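Local coordinates for protein esterase (uncultured bacterium FLS12, PDB 4RGY) that hydrolyses esters as a low-temperature-active alkaline esterase, with a chain that belongs to the alpha/beta-hydrolase clan, at residues C7-D12 and R108-L113; R61-E66 and H245-W250; R224-V229 and Y238-G243. One frame throughout, in Å; residues are numbered along the deposited sequence.

Overall arrangement
Interactions 1 and 3 lie at the two strands of one mixed beta sheet that are outermost within this chain, their centres about 35 Å apart on opposite sides of the chain's centre. Interaction 1 is buried and made of a cysteine sulfur and phenylalanine side chains. Interaction 3 is a surface contact in which arginine, tyrosine and glutamate combine aromatic, charged and water-mediated links between a helix and the neighbouring strand. Interaction 2, partly buried, draws the turn joining helices 58-62 and 65-68 against the start of helix 247-260 through a tryptophan. It touches interaction 3 by packing of Tyr249 on Ser241, helix 247-260 following strand 236-241 in the chain, whereas interaction 1 stands clear of both.

Interaction 1: C7-D12 and R108-L113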
# COMPACT_ATOMS: atom_id res chain seq x y z
N CYS A 7 2.20 2.49 -6.81
CA CYS A 7 1.54 2.39 -8.11
C CYS A 7 1.53 0.96 -8.58
O CYS A 7 2.60 0.36 -8.77
CB CYS A 7 2.31 3.22 -9.14
SG CYS A 7 2.83 4.88 -8.59
N ASP A 8 0.34 0.41 -8.79
CA ASP A 8 0.19 -0.94 -9.33
C ASP A 8 -0.37 -0.81 -10.74
O ASP A 8 -1.53 -0.44 -10.93
CB ASP A 8 -0.72 -1.77 -8.45
CG ASP A 8 -0.20 -1.89 -7.04
OD1 ASP A 8 1.01 -2.13 -6.89
OD2 ASP A 8 -0.99 -1.73 -6.09
N PHE A 9 0.46 -1.14 -11.73
CA PHE A 9 0.15 -0.85 -13.12
C PHE A 9 0.54 -2.03 -13.99
O PHE A 9 1.19 -2.97 -13.53
CB PHE A 9 0.92 0.40 -13.59
CG PHE A 9 2.41 0.23 -13.57
CD1 PHE A 9 3.14 0.45 -12.41
CD2 PHE A 9 3.09 -0.17 -14.71
CE1 PHE A 9 4.52 0.26 -12.38
CE2 PHE A 9 4.47 -0.36 -14.70
CZ PHE A 9 5.18 -0.14 -13.53
N PHE A 10 0.15 -1.99 -15.26
CA PHE A 10 0.46 -3.08 -16.17
C PHE A 10 1.59 -2.71 -17.11
O PHE A 10 1.57 -1.65 -17.74
CB PHE A 10 -0.78 -3.48 -16.99
CG PHE A 10 -0.58 -4.75 -17.78
CD1 PHE A 10 -0.70 -5.98 -17.16
CD2 PHE A 10 -0.26 -4.70 -19.13
CE1 PHE A 10 -0.51 -7.15 -17.86
CE2 PHE A 10 -0.07 -5.88 -19.85
CZ PHE A 10 -0.20 -7.10 -19.21
N SER A 11 2.57 -3.61 -17.22
CA SER A 11 3.63 -3.44 -18.21
C SER A 11 3.34 -4.29 -19.44
O SER A 11 3.32 -5.53 -19.37
CB SER A 11 4.99 -3.82 -17.63
OG SER A 11 5.94 -3.92 -18.69
N ASP A 12 3.12 -3.62 -20.56
CA ASP A 12 2.95 -4.29 -21.84
C ASP A 12 4.23 -4.98 -22.30
O ASP A 12 4.20 -6.08 -22.87
CB ASP A 12 2.48 -3.29 -22.89
CG ASP A 12 1.01 -2.95 -22.76
OD1 ASP A 12 0.18 -3.89 -22.85
OD2 ASP A 12 0.67 -1.77 -22.55
N ARG A 108 5.91 9.19 -16.85
CA ARG A 108 5.61 10.51 -17.39
C ARG A 108 4.13 10.66 -17.78
O ARG A 108 3.59 11.76 -17.76
CB ARG A 108 6.52 10.80 -18.58
CG ARG A 108 7.95 11.12 -18.16
CD ARG A 108 8.93 10.95 -19.31
NE ARG A 108 10.28 11.29 -18.88
CZ ARG A 108 11.39 10.78 -19.41
NH1 ARG A 108 11.30 9.91 -20.41
NH2 ARG A 108 12.57 11.14 -18.94
N SER A 109 3.49 9.55 -18.12
CA SER A 109 2.07 9.58 -18.46
C SER A 109 1.20 9.74 -17.21
O SER A 109 0.15 10.38 -17.25
CB SER A 109 1.67 8.32 -19.24
OG SER A 109 1.44 7.21 -18.38
N PHE A 110 1.65 9.18 -16.08
CA PHE A 110 0.88 9.24 -14.84
C PHE A 110 1.10 10.55 -14.08
O PHE A 110 0.17 11.09 -13.46
CB PHE A 110 1.30 8.11 -13.89
CG PHE A 110 1.06 6.72 -14.41
CD1 PHE A 110 0.09 6.45 -15.36
CD2 PHE A 110 1.81 5.66 -13.91
CE1 PHE A 110 -0.12 5.14 -15.81
CE2 PHE A 110 1.62 4.37 -14.35
CZ PHE A 110 0.66 4.11 -15.31
N PHE A 111 2.34 11.02 -14.07
CA PHE A 111 2.78 12.09 -13.17
C PHE A 111 3.35 13.27 -13.93
O PHE A 111 3.77 13.13 -15.08
CB PHE A 111 3.81 11.54 -12.16
CG PHE A 111 3.27 10.48 -11.24
CD1 PHE A 111 2.35 10.81 -10.25
CD2 PHE A 111 3.69 9.16 -11.36
CE1 PHE A 111 1.85 9.83 -9.40
CE2 PHE A 111 3.19 8.19 -10.51
CZ PHE A 111 2.27 8.53 -9.52
N PRO A 112 3.38 14.45 -13.30
CA PRO A 112 3.87 15.66 -13.97
C PRO A 112 5.39 15.71 -13.96
O PRO A 112 6.01 16.54 -13.27
CB PRO A 112 3.25 16.79 -13.13
CG PRO A 112 3.11 16.21 -11.77
CD PRO A 112 2.78 14.75 -11.98
N LEU A 113 5.98 14.81 -14.73
CA LEU A 113 7.43 14.64 -14.78
C LEU A 113 8.03 15.22 -16.06
O LEU A 113 7.43 15.13 -17.13
CB LEU A 113 7.77 13.16 -14.69
CG LEU A 113 7.16 12.38 -13.52
CD1 LEU A 113 7.68 10.95 -13.56
CD2 LEU A 113 7.47 13.02 -12.19
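Cys7 SG meets the rim of the Phe111 ring, a sulfur-aromatic contact made at the edge. The sulfur is equally near Phe111 CZ and Phe111 CE2, 3.8 Å from each, and the line from Cys7 SG to the Phe111 ring centroid lies 86° off the ring normal. It therefore faces the C-H bonds of the rim and not the pi cloud. With SG anti to its own carbonyl carbon (chi1 -44°), Cys7 reaches out from the strand to the CE2-CZ side of the ring.

In a second, apolar contact, Phe9 CB rests against the end of the Phe110 ring, 4.1 Å from Phe110 CZ. The Phe9 ring does not continue in that direction: its CG sits between the backbone N and the carbonyl carbon (chi1 64°), and the ring leads away, presenting the methylene to Phe110. Phe110 is the last residue of helix 95-110, and Phe111 the first to leave helical geometry, which lets these consecutive rings reach different points along the strand.

All four side chains are buried. Phe5 also meets the Phe111 ring. Strand 2-11, one of the two outermost strands within this chain, pairs antiparallel through Cys7 and Asp8 with a strand of the second subunit, so the sheet runs on across the interface. Phe9 packs on Thr18 and Met20 of strand 16-25 and on Leu106 of helix 95-110.

Interaction 2: R61-E66 and H245-W250; sequences RRTSIE and HEWGYW
Trp247 lies against Arg62 and Thr63 along much of its length. Its CB starts the contact, 3.8 Å from Arg62 CB and near the backbone O of the same arginine. At CG the indole is closest to the arginine, with Trp247 CG 3.6 Å from Arg62 CB. This methylene makes a CH-pi contact over the five-membered ring, 3.9 Å from Arg62 CB to the Trp247 ring centroid and 26° off the normal. CD1 has Arg62 CG as a further neighbour, at 4.2 Å, whereas CD2 looks back to Arg62 CB. On the six-membered ring the partner changes: Trp247 CE3 meets Thr63 CG2 at 3.5 Å, and CZ3 touches the same methyl. The opposite face of the indole is covered by Trp250, whose CE3 lies over its centre, so the ring is clamped between its own helix and the 61-66 segment.

Arg62 gives this face only aliphatic carbon. Its chain bends at chi2 (-59°), and the guanidinium plane is turned 77° from the indole; away from the tryptophan, Arg62 NH2 forms an intersubunit salt bridge with Glu66 of the fourth subunit. Thr63 divides its branches: CG2 serves the tryptophan, and OG1 accepts from Ile65 N at 3.0 Å, an ST turn, while also bonding to Trp59 O. Glu246, at the N-cap, takes Gly248 N and Tyr249 N with its two carboxylate oxygens.

His245, two residues ahead of helix 247-260, pairs with Asp216 and weakly with Ser126, consistent with a catalytic triad. Beyond its two partners Trp247 meets Trp59 edge-to-face and packs on Leu125 of strand 120-125, so the start of helix 247-260 is seated between helix 58-62 and a central strand of the sheet.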
# COMPACT_ATOMS: atom_id res chain seq x y z
N ARG A 61 12.26 2.23 2.31
CA ARG A 61 12.30 1.57 3.61
C ARG A 61 13.63 1.75 4.32
O ARG A 61 13.65 2.05 5.51
CB ARG A 61 11.95 0.10 3.49
CG ARG A 61 10.51 -0.15 3.04
CD ARG A 61 10.32 -1.53 2.44
NE ARG A 61 10.48 -2.60 3.43
CZ ARG A 61 10.31 -3.89 3.15
NH1 ARG A 61 9.97 -4.27 1.92
NH2 ARG A 61 10.48 -4.80 4.10
N ARG A 62 14.74 1.56 3.61
CA ARG A 62 16.05 1.47 4.25
C ARG A 62 16.87 2.75 4.22
O ARG A 62 18.00 2.77 4.71
CB ARG A 62 16.85 0.34 3.62
CG ARG A 62 16.10 -0.96 3.61
CD ARG A 62 15.73 -1.38 5.01
NE ARG A 62 14.81 -2.52 4.97
CZ ARG A 62 15.20 -3.76 4.74
NH1 ARG A 62 16.48 -4.02 4.53
NH2 ARG A 62 14.31 -4.74 4.70
N THR A 63 16.32 3.80 3.62
CA THR A 63 16.95 5.12 3.62
C THR A 63 15.91 6.17 3.93
O THR A 63 14.71 5.88 4.00
CB THR A 63 17.60 5.50 2.26
OG1 THR A 63 16.60 5.89 1.31
CG2 THR A 63 18.45 4.37 1.71
N SER A 64 16.37 7.41 4.07
CA SER A 64 15.46 8.54 4.20
C SER A 64 15.38 9.35 2.90
O SER A 64 15.24 10.57 2.93
CB SER A 64 15.86 9.44 5.37
OG SER A 64 15.77 8.73 6.59
N ILE A 65 15.45 8.66 1.76
CA ILE A 65 15.40 9.32 0.46
C ILE A 65 14.29 10.38 0.31
O ILE A 65 14.54 11.46 -0.23
CB ILE A 65 15.37 8.28 -0.71
CG1 ILE A 65 15.41 8.98 -2.08
CG2 ILE A 65 14.14 7.36 -0.64
CD1 ILE A 65 16.70 9.73 -2.32
N GLU A 66 13.08 10.09 0.80
CA GLU A 66 12.00 11.08 0.66
C GLU A 66 12.35 12.39 1.36
O GLU A 66 12.09 13.47 0.82
CB GLU A 66 10.68 10.54 1.19
CG GLU A 66 9.53 11.53 1.00
CD GLU A 66 8.23 11.05 1.59
OE1 GLU A 66 8.00 9.83 1.60
OE2 GLU A 66 7.44 11.91 2.05
N HIS A 245 28.47 -3.86 1.57
CA HIS A 245 27.29 -3.87 0.70
C HIS A 245 26.05 -3.83 1.57
O HIS A 245 25.36 -4.84 1.75
CB HIS A 245 27.29 -5.13 -0.17
CG HIS A 245 26.58 -4.97 -1.48
ND1 HIS A 245 27.09 -4.22 -2.51
CD2 HIS A 245 25.40 -5.48 -1.92
CE1 HIS A 245 26.26 -4.27 -3.54
NE2 HIS A 245 25.23 -5.03 -3.21
N GLU A 246 25.75 -2.66 2.10
CA GLU A 246 24.64 -2.52 3.02
C GLU A 246 24.09 -1.11 3.00
O GLU A 246 24.75 -0.16 2.56
CB GLU A 246 25.05 -2.94 4.44
CG GLU A 246 26.17 -2.12 5.05
CD GLU A 246 25.65 -0.89 5.76
OE1 GLU A 246 26.34 0.16 5.74
OE2 GLU A 246 24.56 -0.96 6.37
N TRP A 247 22.88 -0.96 3.53
CA TRP A 247 22.09 0.24 3.34
C TRP A 247 22.51 1.47 4.15
O TRP A 247 22.18 2.59 3.76
CB TRP A 247 20.60 -0.07 3.53
CG TRP A 247 20.04 -0.75 2.34
CD1 TRP A 247 19.86 -2.10 2.16
CD2 TRP A 247 19.62 -0.13 1.13
NE1 TRP A 247 19.34 -2.34 0.91
CE2 TRP A 247 19.19 -1.14 0.25
CE3 TRP A 247 19.56 1.20 0.70
CZ2 TRP A 247 18.72 -0.87 -1.03
CZ3 TRP A 247 19.09 1.47 -0.57
CH2 TRP A 247 18.66 0.44 -1.42
N GLY A 248 23.22 1.27 5.26
CA GLY A 248 23.81 2.40 5.97
C GLY A 248 24.71 3.20 5.05
O GLY A 248 24.63 4.43 4.98
N TYR A 249 25.56 2.50 4.30
CA TYR A 249 26.46 3.16 3.36
C TYR A 249 25.68 3.89 2.25
O TYR A 249 25.99 5.03 1.94
CB TYR A 249 27.46 2.13 2.80
CG TYR A 249 28.38 2.67 1.74
CD1 TYR A 249 29.49 3.45 2.08
CD2 TYR A 249 28.15 2.40 0.40
CE1 TYR A 249 30.33 3.95 1.09
CE2 TYR A 249 28.99 2.89 -0.59
CZ TYR A 249 30.07 3.67 -0.22
OH TYR A 249 30.89 4.17 -1.20
N TRP A 250 24.66 3.25 1.68
CA TRP A 250 23.91 3.89 0.60
C TRP A 250 23.06 5.07 1.08
O TRP A 250 22.88 6.04 0.35
CB TRP A 250 23.06 2.87 -0.15
CG TRP A 250 23.96 1.82 -0.74
CD1 TRP A 250 25.15 2.04 -1.37
CD2 TRP A 250 23.80 0.40 -0.65
NE1 TRP A 250 25.72 0.84 -1.72
CE2 TRP A 250 24.91 -0.18 -1.29
CE3 TRP A 250 22.81 -0.44 -0.12
CZ2 TRP A 250 25.08 -1.56 -1.40
CZ3 TRP A 250 22.98 -1.80 -0.23
CH2 TRP A 250 24.10 -2.36 -0.87

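Interaction 3: R224-V229 and Y238-G243; sequences RFRDHV and YEESPG
Glu240 OE1 lies 4.1 Å from Arg226 NH1, too far for a direct salt bridge, and is gripped instead by two phenol hydroxyls. Tyr238 OH donates to it at 2.7 Å on the anti lone pair, and Tyr219 OH, from the same helix as Arg226, is its other partner. A water links the arginine to the same carboxylate, accepting from Arg226 NH1 at 3.2 Å and donating to Glu240 OE2 at 2.9 Å.

Most of the contact is the arginine lying over one face of the tyrosine. Arg226 CD sits almost on the ring axis, 3.4 Å from the Tyr238 ring centroid and 6° off the normal, in a CH-pi contact. The bend at chi3 (69°) then carries the guanidinium toward the CE2 side, where it makes an off-centre cation-pi contact, Arg226 CZ being 5.0 Å from the Tyr238 ring centroid. The two planes stand 76° apart, so the cation tilts steeply against the ring and does not stack flat on it. Asp227 OD1 holds its NE/NH2 edge in a salt bridge, accepting from Arg226 NE at 3.0 Å and from Arg226 NH2, both in the guanidinium plane, which helps fix its rotation. Without the phenol, as with an alanine here, Arg226 CD would probably lose the surface it rests on and Glu240 OE1 one of its two hydroxyl partners.

Helix 219-232 and strand 236-241 here complete a beta-alpha-beta unit begun by strand 207-213. The contact packs the helix onto the strand at the edge of the sheet within this chain, as the connecting helices do in the alpha/beta-hydrolase fold.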
# COMPACT_ATOMS: atom_id res chain seq x y z
N ARG A 224 38.73 -1.79 -10.71
CA ARG A 224 39.07 -2.09 -12.10
C ARG A 224 38.29 -1.22 -13.09
O ARG A 224 38.85 -0.72 -14.08
CB ARG A 224 38.92 -3.58 -12.39
CG ARG A 224 40.05 -4.40 -11.77
CD ARG A 224 40.05 -5.87 -12.20
NE ARG A 224 38.79 -6.51 -11.88
CZ ARG A 224 37.83 -6.72 -12.78
NH1 ARG A 224 38.03 -6.34 -14.03
NH2 ARG A 224 36.69 -7.30 -12.42
N PHE A 225 37.01 -0.98 -12.81
CA PHE A 225 36.22 -0.11 -13.69
C PHE A 225 36.72 1.33 -13.61
O PHE A 225 36.86 2.00 -14.63
CB PHE A 225 34.72 -0.20 -13.38
CG PHE A 225 33.87 0.67 -14.27
CD1 PHE A 225 33.52 0.26 -15.55
CD2 PHE A 225 33.43 1.91 -13.83
CE1 PHE A 225 32.75 1.07 -16.37
CE2 PHE A 225 32.65 2.72 -14.65
CZ PHE A 225 32.31 2.29 -15.91
N ARG A 226 36.97 1.81 -12.39
CA ARG A 226 37.51 3.15 -12.19
C ARG A 226 38.80 3.36 -12.98
O ARG A 226 38.94 4.35 -13.71
CB ARG A 226 37.79 3.39 -10.71
CG ARG A 226 38.33 4.79 -10.41
CD ARG A 226 39.07 4.83 -9.08
NE ARG A 226 40.32 4.08 -9.15
CZ ARG A 226 41.10 3.85 -8.10
NH1 ARG A 226 40.74 4.30 -6.90
NH2 ARG A 226 42.22 3.16 -8.24
N ASP A 227 39.73 2.42 -12.84
CA ASP A 227 41.03 2.54 -13.51
C ASP A 227 40.84 2.53 -15.03
O ASP A 227 41.50 3.26 -15.76
CB ASP A 227 41.98 1.43 -13.06
CG ASP A 227 42.47 1.62 -11.63
OD1 ASP A 227 42.22 2.69 -11.04
OD2 ASP A 227 43.08 0.67 -11.10
N HIS A 228 39.89 1.72 -15.50
CA HIS A 228 39.58 1.67 -16.92
C HIS A 228 39.09 3.01 -17.43
O HIS A 228 39.64 3.55 -18.40
CB HIS A 228 38.54 0.58 -17.17
CG HIS A 228 38.05 0.51 -18.58
ND1 HIS A 228 38.84 0.09 -19.63
CD2 HIS A 228 36.82 0.74 -19.11
CE1 HIS A 228 38.13 0.10 -20.75
NE2 HIS A 228 36.90 0.49 -20.46
N VAL A 229 38.07 3.57 -16.79
CA VAL A 229 37.51 4.83 -17.30
C VAL A 229 38.49 6.00 -17.16
O VAL A 229 38.52 6.89 -18.01
CB VAL A 229 36.11 5.16 -16.72
CG1 VAL A 229 35.13 4.05 -17.06
CG2 VAL A 229 36.18 5.38 -15.21
N TYR A 238 34.67 9.91 -8.63
CA TYR A 238 34.86 8.63 -7.94
C TYR A 238 35.07 8.87 -6.46
O TYR A 238 35.88 9.70 -6.07
CB TYR A 238 36.07 7.85 -8.50
CG TYR A 238 36.32 6.57 -7.71
CD1 TYR A 238 35.63 5.41 -8.01
CD2 TYR A 238 37.22 6.55 -6.64
CE1 TYR A 238 35.83 4.25 -7.28
CE2 TYR A 238 37.43 5.38 -5.90
CZ TYR A 238 36.72 4.24 -6.23
OH TYR A 238 36.90 3.06 -5.52
N GLU A 239 34.35 8.12 -5.62
CA GLU A 239 34.50 8.23 -4.18
C GLU A 239 34.56 6.86 -3.55
O GLU A 239 33.87 5.94 -3.99
CB GLU A 239 33.32 9.01 -3.57
CG GLU A 239 33.13 10.41 -4.12
CD GLU A 239 32.18 11.26 -3.29
OE1 GLU A 239 31.15 10.74 -2.80
OE2 GLU A 239 32.47 12.46 -3.14
N GLU A 240 35.37 6.71 -2.52
CA GLU A 240 35.42 5.47 -1.77
C GLU A 240 35.68 5.83 -0.31
O GLU A 240 36.22 6.89 -0.02
CB GLU A 240 36.51 4.54 -2.30
CG GLU A 240 37.92 5.05 -2.07
CD GLU A 240 38.99 4.07 -2.54
OE1 GLU A 240 38.74 3.32 -3.50
OE2 GLU A 240 40.08 4.06 -1.93
N SER A 241 35.28 4.93 0.59
CA SER A 241 35.42 5.14 2.03
C SER A 241 35.04 3.82 2.69
O SER A 241 34.53 2.93 2.01
CB SER A 241 34.51 6.29 2.50
OG SER A 241 33.15 6.03 2.22
N PRO A 242 35.30 3.67 4.00
CA PRO A 242 34.94 2.40 4.63
C PRO A 242 33.46 2.04 4.47
O PRO A 242 32.59 2.91 4.60
CB PRO A 242 35.26 2.65 6.11
CG PRO A 242 36.38 3.63 6.06
CD PRO A 242 36.05 4.54 4.92
N GLY A 243 33.19 0.78 4.17
CA GLY A 243 31.82 0.36 3.97
C GLY A 243 31.69 -1.00 3.33
O GLY A 243 32.61 -1.48 2.65
O HOH W 1 42.02 3.61 -4.07